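Local coordinates for structural protein ORF273 (Acidianus two-tailed virus, PDB 4ART) that is a virion structural protein of unknown molecular role, stable to heat and acid, from an archaeal virus, at residues A[56-68]-A[82-95]. Sequence-based numbering, arbitrary orientation.
Sequences NFYYYILRDGKIY and RSANDIYAFVETDV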
# COMPACT_ATOMS: atom_id res chain seq x y z
N ASN A 56 11.35 13.19 4.48
CA ASN A 56 11.54 11.87 5.10
C ASN A 56 10.23 11.27 5.58
O ASN A 56 9.43 11.95 6.22
CB ASN A 56 12.58 11.94 6.25
CG ASN A 56 13.98 12.33 5.81
OD1 ASN A 56 14.69 11.56 5.15
ND2 ASN A 56 14.43 13.52 6.20
N PHE A 57 10.03 9.99 5.26
CA PHE A 57 8.87 9.22 5.68
C PHE A 57 9.14 8.26 6.84
O PHE A 57 8.22 7.95 7.59
CB PHE A 57 8.21 8.50 4.50
CG PHE A 57 7.75 9.48 3.43
CD1 PHE A 57 8.63 9.93 2.46
CD2 PHE A 57 6.46 9.99 3.44
CE1 PHE A 57 8.22 10.87 1.51
CE2 PHE A 57 6.05 10.93 2.48
CZ PHE A 57 6.93 11.35 1.52
N TYR A 58 10.39 7.80 7.01
CA TYR A 58 10.74 6.85 8.05
C TYR A 58 11.76 7.41 9.02
O TYR A 58 12.72 8.04 8.59
CB TYR A 58 11.21 5.51 7.45
CG TYR A 58 10.18 4.86 6.55
CD1 TYR A 58 9.12 4.14 7.07
CD2 TYR A 58 10.25 5.01 5.16
CE1 TYR A 58 8.15 3.57 6.25
CE2 TYR A 58 9.28 4.44 4.33
CZ TYR A 58 8.24 3.71 4.87
OH TYR A 58 7.29 3.15 4.06
N TYR A 59 11.53 7.18 10.32
CA TYR A 59 12.43 7.67 11.35
C TYR A 59 12.61 6.68 12.46
O TYR A 59 11.75 5.83 12.70
CB TYR A 59 11.86 8.93 12.02
CG TYR A 59 11.57 10.10 11.12
CD1 TYR A 59 12.53 11.09 10.91
CD2 TYR A 59 10.31 10.28 10.57
CE1 TYR A 59 12.25 12.20 10.11
CE2 TYR A 59 10.03 11.38 9.76
CZ TYR A 59 11.00 12.34 9.55
OH TYR A 59 10.70 13.42 8.79
N TYR A 60 13.71 6.85 13.22
CA TYR A 60 13.91 6.12 14.46
C TYR A 60 13.94 7.13 15.60
O TYR A 60 14.49 8.22 15.46
CB TYR A 60 15.22 5.35 14.46
CG TYR A 60 15.37 4.28 13.40
CD1 TYR A 60 14.40 3.30 13.22
CD2 TYR A 60 16.55 4.16 12.66
CE1 TYR A 60 14.57 2.28 12.28
CE2 TYR A 60 16.73 3.14 11.74
CZ TYR A 60 15.73 2.21 11.53
OH TYR A 60 15.91 1.22 10.59
N ILE A 61 13.35 6.77 16.73
CA ILE A 61 13.43 7.56 17.95
C ILE A 61 14.28 6.72 18.87
O ILE A 61 14.01 5.52 19.07
CB ILE A 61 12.08 8.02 18.59
CG1 ILE A 61 11.22 8.77 17.56
CG2 ILE A 61 12.33 8.90 19.83
CD1 ILE A 61 9.80 9.16 18.03
N LEU A 62 15.35 7.33 19.38
CA LEU A 62 16.29 6.69 20.27
C LEU A 62 15.78 6.77 21.69
O LEU A 62 14.82 7.50 21.98
CB LEU A 62 17.72 7.27 20.12
CG LEU A 62 18.45 6.98 18.80
CD1 LEU A 62 19.94 7.23 18.93
CD2 LEU A 62 18.04 5.68 18.12
N ARG A 63 16.37 5.96 22.57
CA ARG A 63 15.95 5.84 23.96
C ARG A 63 16.13 7.20 24.70
O ARG A 63 15.39 7.48 25.63
CB ARG A 63 16.72 4.64 24.58
CG ARG A 63 16.18 4.09 25.89
CD ARG A 63 14.87 3.33 25.82
NE ARG A 63 14.32 3.07 27.16
CZ ARG A 63 13.62 3.95 27.88
NH1 ARG A 63 13.37 5.16 27.39
NH2 ARG A 63 13.18 3.62 29.08
N ASP A 64 17.03 8.07 24.19
CA ASP A 64 17.31 9.42 24.70
C ASP A 64 16.37 10.48 24.10
O ASP A 64 16.54 11.67 24.37
CB ASP A 64 18.79 9.79 24.48
CG ASP A 64 19.25 9.85 23.02
OD1 ASP A 64 18.39 9.79 22.11
OD2 ASP A 64 20.46 10.00 22.80
N GLY A 65 15.43 10.05 23.27
CA GLY A 65 14.45 10.93 22.63
C GLY A 65 14.87 11.58 21.33
O GLY A 65 14.09 12.33 20.74
N LYS A 66 16.10 11.33 20.87
CA LYS A 66 16.55 11.90 19.59
C LYS A 66 15.87 11.23 18.43
O LYS A 66 15.60 10.03 18.48
CB LYS A 66 18.09 11.87 19.44
CG LYS A 66 18.77 13.10 20.04
CD LYS A 66 19.24 14.05 18.94
CE LYS A 66 20.68 14.38 19.12
NZ LYS A 66 21.24 15.13 17.95
N ILE A 67 15.53 12.01 17.40
CA ILE A 67 14.86 11.50 16.21
C ILE A 67 15.76 11.62 14.96
O ILE A 67 16.34 12.68 14.72
CB ILE A 67 13.42 12.09 16.02
CG1 ILE A 67 12.61 11.34 14.90
CG2 ILE A 67 13.45 13.62 15.83
CD1 ILE A 67 11.07 11.54 14.91
N TYR A 68 15.89 10.53 14.19
CA TYR A 68 16.70 10.55 12.98
C TYR A 68 15.99 9.88 11.80
O TYR A 68 15.37 8.84 12.03
CB TYR A 68 18.02 9.79 13.18
CG TYR A 68 18.90 10.30 14.29
CD1 TYR A 68 19.85 11.29 14.05
CD2 TYR A 68 18.86 9.72 15.55
CE1 TYR A 68 20.69 11.74 15.06
CE2 TYR A 68 19.71 10.16 16.57
CZ TYR A 68 20.62 11.17 16.31
OH TYR A 68 21.45 11.64 17.30
N ARG A 82 26.62 4.56 14.84
CA ARG A 82 25.41 4.45 15.66
C ARG A 82 25.07 2.98 15.93
O ARG A 82 25.53 2.10 15.20
CB ARG A 82 24.22 5.16 14.97
CG ARG A 82 24.38 6.66 14.77
CD ARG A 82 24.10 7.46 16.02
NE ARG A 82 24.39 8.87 15.81
CZ ARG A 82 24.11 9.83 16.68
NH1 ARG A 82 23.52 9.54 17.84
NH2 ARG A 82 24.42 11.09 16.41
N SER A 83 24.25 2.70 16.95
CA SER A 83 23.85 1.33 17.27
C SER A 83 22.36 1.11 17.10
O SER A 83 21.54 1.86 17.64
CB SER A 83 24.25 0.95 18.68
OG SER A 83 23.74 -0.34 18.98
N ALA A 84 22.03 -0.00 16.45
CA ALA A 84 20.65 -0.43 16.24
C ALA A 84 19.99 -0.75 17.61
O ALA A 84 18.77 -0.71 17.72
CB ALA A 84 20.61 -1.66 15.30
N ASN A 85 20.83 -0.96 18.66
CA ASN A 85 20.38 -1.25 20.03
C ASN A 85 19.74 -0.05 20.70
O ASN A 85 18.92 -0.21 21.59
CB ASN A 85 21.52 -1.82 20.88
CG ASN A 85 22.11 -3.09 20.32
OD1 ASN A 85 21.41 -4.00 19.86
ND2 ASN A 85 23.43 -3.17 20.31
N ASP A 86 20.07 1.16 20.23
CA ASP A 86 19.55 2.43 20.75
C ASP A 86 18.15 2.80 20.23
O ASP A 86 17.54 3.72 20.76
CB ASP A 86 20.56 3.55 20.46
CG ASP A 86 21.87 3.43 21.21
OD1 ASP A 86 21.85 3.03 22.40
OD2 ASP A 86 22.92 3.77 20.63
N ILE A 87 17.66 2.10 19.19
CA ILE A 87 16.35 2.37 18.60
C ILE A 87 15.24 1.96 19.57
O ILE A 87 15.17 0.80 19.98
CB ILE A 87 16.19 1.71 17.20
CG1 ILE A 87 17.24 2.26 16.22
CG2 ILE A 87 14.74 1.91 16.65
CD1 ILE A 87 17.49 1.43 15.02
N TYR A 88 14.38 2.92 19.93
CA TYR A 88 13.28 2.75 20.87
C TYR A 88 11.91 2.72 20.16
O TYR A 88 11.00 1.99 20.58
CB TYR A 88 13.33 3.89 21.89
CG TYR A 88 12.31 3.82 23.00
CD1 TYR A 88 12.20 2.69 23.80
CD2 TYR A 88 11.52 4.93 23.32
CE1 TYR A 88 11.31 2.65 24.87
CE2 TYR A 88 10.63 4.90 24.40
CZ TYR A 88 10.53 3.75 25.17
OH TYR A 88 9.66 3.71 26.23
N ALA A 89 11.76 3.53 19.11
CA ALA A 89 10.52 3.64 18.33
C ALA A 89 10.83 3.80 16.86
O ALA A 89 11.81 4.46 16.49
CB ALA A 89 9.67 4.81 18.82
N PHE A 90 9.99 3.18 16.02
CA PHE A 90 10.06 3.27 14.56
C PHE A 90 8.88 4.12 14.11
O PHE A 90 7.77 3.91 14.56
CB PHE A 90 10.01 1.87 13.93
CG PHE A 90 9.98 1.85 12.42
CD1 PHE A 90 11.10 2.19 11.68
CD2 PHE A 90 8.82 1.48 11.74
CE1 PHE A 90 11.07 2.17 10.28
CE2 PHE A 90 8.79 1.46 10.35
CZ PHE A 90 9.92 1.78 9.62
N VAL A 91 9.13 5.13 13.26
CA VAL A 91 8.10 6.06 12.80
C VAL A 91 7.90 5.89 11.30
O VAL A 91 8.85 5.96 10.54
CB VAL A 91 8.45 7.54 13.15
CG1 VAL A 91 7.29 8.47 12.81
CG2 VAL A 91 8.87 7.70 14.59
N GLU A 92 6.64 5.69 10.88
CA GLU A 92 6.24 5.64 9.48
C GLU A 92 5.31 6.83 9.24
O GLU A 92 4.25 6.94 9.87
CB GLU A 92 5.55 4.30 9.16
CG GLU A 92 4.95 4.23 7.77
CD GLU A 92 4.53 2.85 7.28
OE1 GLU A 92 4.54 1.89 8.09
OE2 GLU A 92 4.19 2.74 6.08
N THR A 93 5.71 7.72 8.34
CA THR A 93 4.93 8.90 7.99
C THR A 93 4.26 8.72 6.63
O THR A 93 4.92 8.43 5.63
CB THR A 93 5.79 10.15 8.06
OG1 THR A 93 6.44 10.16 9.33
CG2 THR A 93 4.98 11.43 7.89
N ASP A 94 2.92 8.86 6.61
CA ASP A 94 2.12 8.81 5.38
C ASP A 94 1.65 10.25 5.18
O ASP A 94 1.35 10.96 6.16
CB ASP A 94 0.88 7.90 5.54
CG ASP A 94 1.06 6.43 5.23
OD1 ASP A 94 1.99 6.09 4.46
OD2 ASP A 94 0.22 5.62 5.70
N VAL A 95 1.55 10.66 3.93
CA VAL A 95 1.09 11.99 3.55
C VAL A 95 -0.15 11.82 2.69
O VAL A 95 -0.17 11.00 1.78
CB VAL A 95 2.23 12.82 2.91
CG1 VAL A 95 1.69 13.94 2.03
CG2 VAL A 95 3.17 13.37 3.98
O HOH W 1 21.99 10.17 20.52
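Tyr-59 and Val-91 trade backbone hydrogen bonds in both directions, and from this pair strands 58-62 and 87-95 run antiparallel as neighbours in a mixed sheet. It is a worked example of how a strand pair meets its backbone needs when the register slips. At the slip, Ile-61 O serves two donors, Tyr-88 N at 2.8 Å and Ala-89 N at 3.0 Å, while Ala-89 O takes Ile-61 N almost straight (170°). This is a classic beta bulge. Beyond it, Arg-63 N bonds to Asp-86 O; at the other end Phe-57 O receives Thr-93 N at 2.6 Å, with the Thr-93 hydroxyl adding a weak second bond.

The bulge turns Tyr-88 toward the partner strand, and its CG, anti to the backbone N (chi1 -176°), brings one face of its ring against the Arg-63 side chain. The guanidinium lies flat on it, planes 13° apart, in a cation-pi stack with Arg-63 CZ 4.4 Å from the ring centroid. One face of the sheet gathers Tyr-58, Tyr-60 and Phe-90; the Phe-90 ring meets those of Tyr-58 and Tyr-60 rim to rim, while Ile-87 CD1 sits 3.7 Å from the Tyr-60 centroid, over its face. Polar ends there look elsewhere: Tyr-60 OH bonds to Asp-74 OD1 and Glu-92 OE1 to Tyr-140 OH. On the other face Ile-61 meets Ala-89 and Val-91 and packs against helix 23-44.

The chemistry implies that Ile-61 keeps both its N-H and its carbonyl bonded across the bulge, its O accepting the additional amide as well as the regular one, while the guanidinium of Arg-63 lies over the face of the Tyr-88 ring.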